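Long-range contacts in glycerophosphoryl diester phosphodiesterase (PDB 3KS6), which belongs to the glycerophosphoryl diester phosphodiesterase family, adopts a TIM-barrel fold and carries a magnesium ion bound by acidic side chains: residues Val187-Ala192 with Pro215-Lys220; Thr3-His8 with Lys227-Asp232. All coordinates share one frame; numbering follows the deposited sequence.

Contact 2 is the more buried of the two: strand 4-8 and strand 228-231 pair through their backbones in the barrel wall, with apolar groups packed on the outer face and a histidine-aspartate pair at one end. Contact 1 lies farther from the centre of the chain and is partly buried. There helix 215-224 contributes a lysine and a glutamine side chain, and the turn after strand 184-188 answers with two backbone carbonyls and a carboxylate, a water joining in. The two contacts touch: helix 215-224 is followed by strand 228-231, and Ile218 CG2 lies 3.9 Å from Phe229 CZ, joining the helix to the barrel wall.

Contact 1 (Val187-Ala192 with Pro215-Lys220); sequences VHIDTA and PSQITK
Lys220 reaches from the helix into the turn that follows strand 184-188, its ammonium gripping two backbone carbonyls. NZ gives one hydrogen bond to Ile189 O and another to Ala192 O, both 2.9 Å. With CG anti to the backbone N (chi1 171°) and the rest of the chain extended, the side chain spans the gap to the turn. Ile189 O is held twice, since Lys220 NZ and Ala192 N reach it from opposite faces of its plane. The lysine's positive charge would probably polarise both carbonyls.

The tight part lies around Ile189, a buried residue that points toward the helix and also packs on Cys209 of strand 206-210. Its CG2 sits 3.7 Å from CD of Gln217, and its CG1 comes within 3.6 Å of Gln217 O. The Ile189 and Lys220 side chains run past one another in opposing directions, Ile189 CD1 4.0 Å from Lys220 CD.

The looser side is polar and faces solvent. Exposed Asp190 accepts Gln217 NE2 at OD1 over 2.9 Å in a nearly straight bond (175°). The donor arrives on the syn side but well out of the carboxylate plane, although OD1 lies in the plane of the amide. Gln217 OE1 takes backbone N-H groups of His213 and Thr214, which fixes the rotation of that amide. Asp190 OD1 and Lys220 NZ stand 5.1 Å apart and are bridged by a water that donates to the first and accepts from the second. Within the turn, Asp190 N donates to His188 ND1 in the plane of the ring.

Here the loop after strand 184-188 is fastened to the helix that follows the neighbouring strand 206-210, as elements packed round a beta/alpha (TIM) barrel.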
loop_
_atom_site.group_PDB
_atom_site.type_symbol
_atom_site.label_atom_id
_atom_site.label_comp_id
_atom_site.label_asym_id
_atom_site.label_seq_id
_atom_site.Cartn_x
_atom_site.Cartn_y
_atom_site.Cartn_z
ATOM N N VAL A 187 -3.833 -10.079 3.609
ATOM C CA VAL A 187 -3.265 -11.258 2.965
ATOM C C VAL A 187 -3.415 -11.165 1.442
ATOM O O VAL A 187 -4.357 -10.503 0.913
ATOM C CB VAL A 187 -3.921 -12.604 3.508
ATOM C CG1 VAL A 187 -3.891 -12.648 5.058
ATOM C CG2 VAL A 187 -5.369 -12.805 3.011
ATOM N N HIS A 188 -2.516 -11.858 0.711
ATOM C CA HIS A 188 -2.652 -12.012 -0.742
ATOM C C HIS A 188 -4.030 -12.607 -1.036
ATOM O O HIS A 188 -4.432 -13.576 -0.407
ATOM C CB HIS A 188 -1.585 -12.956 -1.271
ATOM C CG HIS A 188 -1.412 -12.938 -2.762
ATOM N ND1 HIS A 188 -2.393 -13.340 -3.651
ATOM C CD2 HIS A 188 -0.359 -12.563 -3.517
ATOM C CE1 HIS A 188 -1.950 -13.192 -4.889
ATOM N NE2 HIS A 188 -0.717 -12.729 -4.836
ATOM N N ILE A 189 -4.739 -12.044 -2.012
ATOM C CA ILE A 189 -6.091 -12.499 -2.351
ATOM C C ILE A 189 -6.148 -13.998 -2.625
ATOM O O ILE A 189 -7.114 -14.664 -2.279
ATOM C CB ILE A 189 -6.655 -11.680 -3.589
ATOM C CG1 ILE A 189 -8.134 -11.989 -3.865
ATOM C CG2 ILE A 189 -5.797 -11.880 -4.834
ATOM C CD1 ILE A 189 -9.027 -11.851 -2.683
ATOM N N ASP A 190 -5.112 -14.542 -3.257
ATOM C CA ASP A 190 -5.094 -15.977 -3.586
ATOM C C ASP A 190 -4.971 -16.880 -2.356
ATOM O O ASP A 190 -5.199 -18.068 -2.486
ATOM C CB ASP A 190 -3.995 -16.325 -4.607
ATOM C CG ASP A 190 -4.232 -15.717 -5.996
ATOM O OD1 ASP A 190 -5.380 -15.327 -6.322
ATOM O OD2 ASP A 190 -3.235 -15.652 -6.740
ATOM N N THR A 191 -4.602 -16.324 -1.192
ATOM C CA THR A 191 -4.574 -17.049 0.068
ATOM C C THR A 191 -5.805 -16.835 0.966
ATOM O O THR A 191 -5.938 -17.438 2.028
ATOM C CB THR A 191 -3.285 -16.753 0.860
ATOM O OG1 THR A 191 -3.307 -15.409 1.373
ATOM C CG2 THR A 191 -2.044 -16.992 -0.022
ATOM N N ALA A 192 -6.731 -15.994 0.537
ATOM C CA ALA A 192 -7.916 -15.695 1.290
ATOM C C ALA A 192 -9.002 -16.695 0.955
ATOM O O ALA A 192 -9.077 -17.181 -0.175
ATOM C CB ALA A 192 -8.421 -14.262 0.940
ATOM N N PRO A 215 -10.271 -9.822 -12.795
ATOM C CA PRO A 215 -11.666 -9.841 -12.457
ATOM C C PRO A 215 -12.056 -10.888 -11.464
ATOM O O PRO A 215 -12.883 -10.602 -10.597
ATOM C CB PRO A 215 -12.359 -10.127 -13.813
ATOM C CG PRO A 215 -11.434 -9.593 -14.805
ATOM C CD PRO A 215 -10.068 -9.846 -14.254
ATOM N N SER A 216 -11.512 -12.103 -11.592
ATOM C CA SER A 216 -11.871 -13.176 -10.670
ATOM C C SER A 216 -11.406 -12.835 -9.241
ATOM O O SER A 216 -12.124 -13.094 -8.274
ATOM C CB SER A 216 -11.281 -14.522 -11.117
ATOM O OG SER A 216 -9.928 -14.376 -11.492
ATOM N N GLN A 217 -10.208 -12.290 -9.133
ATOM C CA GLN A 217 -9.650 -11.918 -7.816
ATOM C C GLN A 217 -10.426 -10.767 -7.170
ATOM O O GLN A 217 -10.735 -10.799 -6.000
ATOM C CB GLN A 217 -8.201 -11.495 -7.978
ATOM C CG GLN A 217 -7.261 -12.645 -8.143
ATOM C CD GLN A 217 -5.884 -12.198 -8.479
ATOM O OE1 GLN A 217 -5.675 -11.190 -9.174
ATOM N NE2 GLN A 217 -4.896 -12.965 -7.992
ATOM N N ILE A 218 -10.707 -9.736 -7.961
ATOM C CA ILE A 218 -11.529 -8.628 -7.525
ATOM C C ILE A 218 -12.908 -9.110 -7.083
ATOM O O ILE A 218 -13.365 -8.751 -5.998
ATOM C CB ILE A 218 -11.655 -7.537 -8.617
ATOM C CG1 ILE A 218 -10.297 -6.856 -8.888
ATOM C CG2 ILE A 218 -12.751 -6.511 -8.219
ATOM C CD1 ILE A 218 -10.233 -6.043 -10.178
ATOM N N THR A 219 -13.548 -9.956 -7.895
ATOM C CA THR A 219 -14.885 -10.470 -7.557
ATOM C C THR A 219 -14.836 -11.356 -6.304
ATOM O O THR A 219 -15.739 -11.338 -5.473
ATOM C CB THR A 219 -15.488 -11.244 -8.769
ATOM O OG1 THR A 219 -15.704 -10.334 -9.851
ATOM C CG2 THR A 219 -16.778 -11.924 -8.355
ATOM N N LYS A 220 -13.741 -12.105 -6.125
ATOM C CA LYS A 220 -13.607 -12.919 -4.927
ATOM C C LYS A 220 -13.572 -12.014 -3.687
ATOM O O LYS A 220 -14.239 -12.282 -2.688
ATOM C CB LYS A 220 -12.350 -13.767 -5.005
ATOM C CG LYS A 220 -11.987 -14.502 -3.754
ATOM C CD LYS A 220 -10.690 -15.265 -3.997
ATOM C CE LYS A 220 -10.240 -15.971 -2.757
ATOM N NZ LYS A 220 -8.986 -16.746 -3.034
HETATM O O HOH W 1 -7.820 -15.944 -5.643
#

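Contact 2 (Thr3-His8 with Lys227-Asp232); sequences TRIASH and KVFTTD. With ACT (acetate ion), chain H.
Ile5 lies alongside the ring of Phe229, pointing the same way, with CG1 3.8 Å from CZ. Their strands, 4-8 and 228-231, the first and last of the chain, run in the same direction with 25° between them and pair to close the TIM barrel. Thr3 CG2 meets the same ring at its edge, 3.7 Å from CD2. Ile218 and Ala221 of helix 215-224 also pack on the Phe229 side chain. On the other face of the sheet, Ala6 CB rests 3.7 Å from Thr230 CG2.

Five backbone hydrogen bonds join the strands, from Arg4 N to Lys227 O through to His8 N with Thr231 O. At the N-terminal end of the two strands, Arg4 NH2 is salt-bridged to Glu33, and Lys227 NZ to Glu184 and Asp206.

The C-terminal end lies by the magnesium site of Glu35, Asp37 and Glu105; the His8 side chain is about 4 Å from the ion at nearest atoms. His8 NE2 donates to an acetate, probably from the crystallisation liquor, and is also hydrogen-bonded to an unidentified ligand. Asp232 OD1, which also bonds Thr12 OG1, accepts a hydrogen bond from His8 ND1 (2.7 Å) and lies in the ring plane.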
loop_
_atom_site.group_PDB
_atom_site.type_symbol
_atom_site.label_atom_id
_atom_site.label_comp_id
_atom_site.label_asym_id
_atom_site.label_seq_id
_atom_site.Cartn_x
_atom_site.Cartn_y
_atom_site.Cartn_z
ATOM N N THR A 3 -16.767 -2.833 1.106
ATOM C CA THR A 3 -15.424 -3.243 0.719
ATOM C C THR A 3 -14.776 -2.053 0.032
ATOM O O THR A 3 -15.240 -1.615 -1.010
ATOM C CB THR A 3 -15.464 -4.450 -0.203
ATOM O OG1 THR A 3 -15.993 -5.552 0.529
ATOM C CG2 THR A 3 -14.041 -4.830 -0.706
ATOM N N ARG A 4 -13.681 -1.567 0.620
ATOM C CA ARG A 4 -12.967 -0.409 0.120
ATOM C C ARG A 4 -11.953 -0.839 -0.941
ATOM O O ARG A 4 -11.474 -1.992 -0.937
ATOM C CB ARG A 4 -12.286 0.345 1.259
ATOM C CG ARG A 4 -13.256 0.947 2.271
ATOM C CD ARG A 4 -12.625 1.219 3.634
ATOM N NE ARG A 4 -11.568 2.237 3.574
ATOM C CZ ARG A 4 -11.785 3.550 3.492
ATOM N NH1 ARG A 4 -13.016 4.047 3.454
ATOM N NH2 ARG A 4 -10.755 4.387 3.445
ATOM N N ILE A 5 -11.692 0.077 -1.870
ATOM C CA ILE A 5 -10.776 -0.132 -2.977
ATOM C C ILE A 5 -9.577 0.797 -2.819
ATOM O O ILE A 5 -9.750 2.026 -2.655
ATOM C CB ILE A 5 -11.426 0.160 -4.334
ATOM C CG1 ILE A 5 -12.503 -0.876 -4.641
ATOM C CG2 ILE A 5 -10.358 0.145 -5.474
ATOM C CD1 ILE A 5 -13.328 -0.557 -5.879
ATOM N N ALA A 6 -8.369 0.217 -2.892
ATOM C CA ALA A 6 -7.131 0.987 -2.867
ATOM C C ALA A 6 -6.369 0.788 -4.174
ATOM O O ALA A 6 -6.146 -0.325 -4.583
ATOM C CB ALA A 6 -6.232 0.606 -1.657
ATOM N N SER A 7 -5.953 1.877 -4.810
ATOM C CA SER A 7 -5.253 1.815 -6.082
ATOM C C SER A 7 -3.770 1.517 -5.850
ATOM O O SER A 7 -3.062 2.344 -5.293
ATOM C CB SER A 7 -5.397 3.152 -6.787
ATOM O OG SER A 7 -4.682 3.235 -7.999
ATOM N N HIS A 8 -3.318 0.338 -6.298
ATOM C CA HIS A 8 -1.972 -0.177 -6.001
ATOM C C HIS A 8 -0.941 0.575 -6.803
ATOM O O HIS A 8 -0.915 0.495 -8.020
ATOM C CB HIS A 8 -1.918 -1.684 -6.282
ATOM C CG HIS A 8 -0.659 -2.365 -5.815
ATOM N ND1 HIS A 8 0.168 -3.085 -6.664
ATOM C CD2 HIS A 8 -0.109 -2.464 -4.579
ATOM C CE1 HIS A 8 1.187 -3.561 -5.968
ATOM N NE2 HIS A 8 1.030 -3.233 -4.697
ATOM N N LYS A 227 -12.530 -6.085 4.076
ATOM C CA LYS A 227 -12.517 -4.680 4.427
ATOM C C LYS A 227 -12.034 -3.811 3.292
ATOM O O LYS A 227 -12.597 -2.739 3.025
ATOM C CB LYS A 227 -11.632 -4.441 5.673
ATOM C CG LYS A 227 -11.608 -3.006 6.116
ATOM C CD LYS A 227 -10.747 -2.807 7.393
ATOM C CE LYS A 227 -10.664 -1.323 7.780
ATOM N NZ LYS A 227 -9.984 -1.208 9.089
ATOM N N VAL A 228 -10.948 -4.238 2.642
ATOM C CA VAL A 228 -10.291 -3.437 1.635
ATOM C C VAL A 228 -9.433 -4.389 0.827
ATOM O O VAL A 228 -9.045 -5.464 1.354
ATOM C CB VAL A 228 -9.383 -2.375 2.277
ATOM C CG1 VAL A 228 -8.319 -3.030 3.194
ATOM C CG2 VAL A 228 -8.716 -1.450 1.201
ATOM N N PHE A 229 -9.177 -4.011 -0.427
ATOM C CA PHE A 229 -8.159 -4.687 -1.251
ATOM C C PHE A 229 -7.409 -3.693 -2.076
ATOM O O PHE A 229 -7.967 -2.661 -2.471
ATOM C CB PHE A 229 -8.741 -5.801 -2.132
ATOM C CG PHE A 229 -9.750 -5.333 -3.161
ATOM C CD1 PHE A 229 -9.331 -5.001 -4.421
ATOM C CD2 PHE A 229 -11.115 -5.312 -2.877
ATOM C CE1 PHE A 229 -10.252 -4.527 -5.410
ATOM C CE2 PHE A 229 -12.056 -4.900 -3.852
ATOM C CZ PHE A 229 -11.619 -4.516 -5.113
ATOM N N THR A 230 -6.115 -3.954 -2.292
ATOM C CA THR A 230 -5.333 -3.192 -3.258
ATOM C C THR A 230 -5.411 -3.872 -4.631
ATOM O O THR A 230 -5.529 -5.092 -4.748
ATOM C CB THR A 230 -3.892 -3.038 -2.875
ATOM O OG1 THR A 230 -3.286 -4.337 -2.755
ATOM C CG2 THR A 230 -3.770 -2.188 -1.544
ATOM N N THR A 231 -5.397 -3.045 -5.677
ATOM C CA THR A 231 -5.510 -3.522 -7.067
ATOM C C THR A 231 -4.721 -2.683 -8.041
ATOM O O THR A 231 -4.689 -1.454 -7.970
ATOM C CB THR A 231 -7.005 -3.571 -7.559
ATOM O OG1 THR A 231 -7.111 -4.075 -8.919
ATOM C CG2 THR A 231 -7.671 -2.184 -7.449
ATOM N N ASP A 232 -4.095 -3.366 -8.985
ATOM C CA ASP A 232 -3.416 -2.722 -10.107
ATOM C C ASP A 232 -4.377 -2.289 -11.208
ATOM O O ASP A 232 -3.928 -1.672 -12.181
ATOM C CB ASP A 232 -2.371 -3.663 -10.740
ATOM C CG ASP A 232 -1.090 -3.727 -9.961
ATOM O OD1 ASP A 232 -0.852 -2.848 -9.101
ATOM O OD2 ASP A 232 -0.302 -4.661 -10.257
HETATM C C ACT H . 2.951 -5.950 -3.434
HETATM O O ACT H . 2.220 -6.636 -4.198
HETATM O OXT ACT H . 3.267 -4.783 -3.791
HETATM C CH3 ACT H . 3.444 -6.501 -2.131
#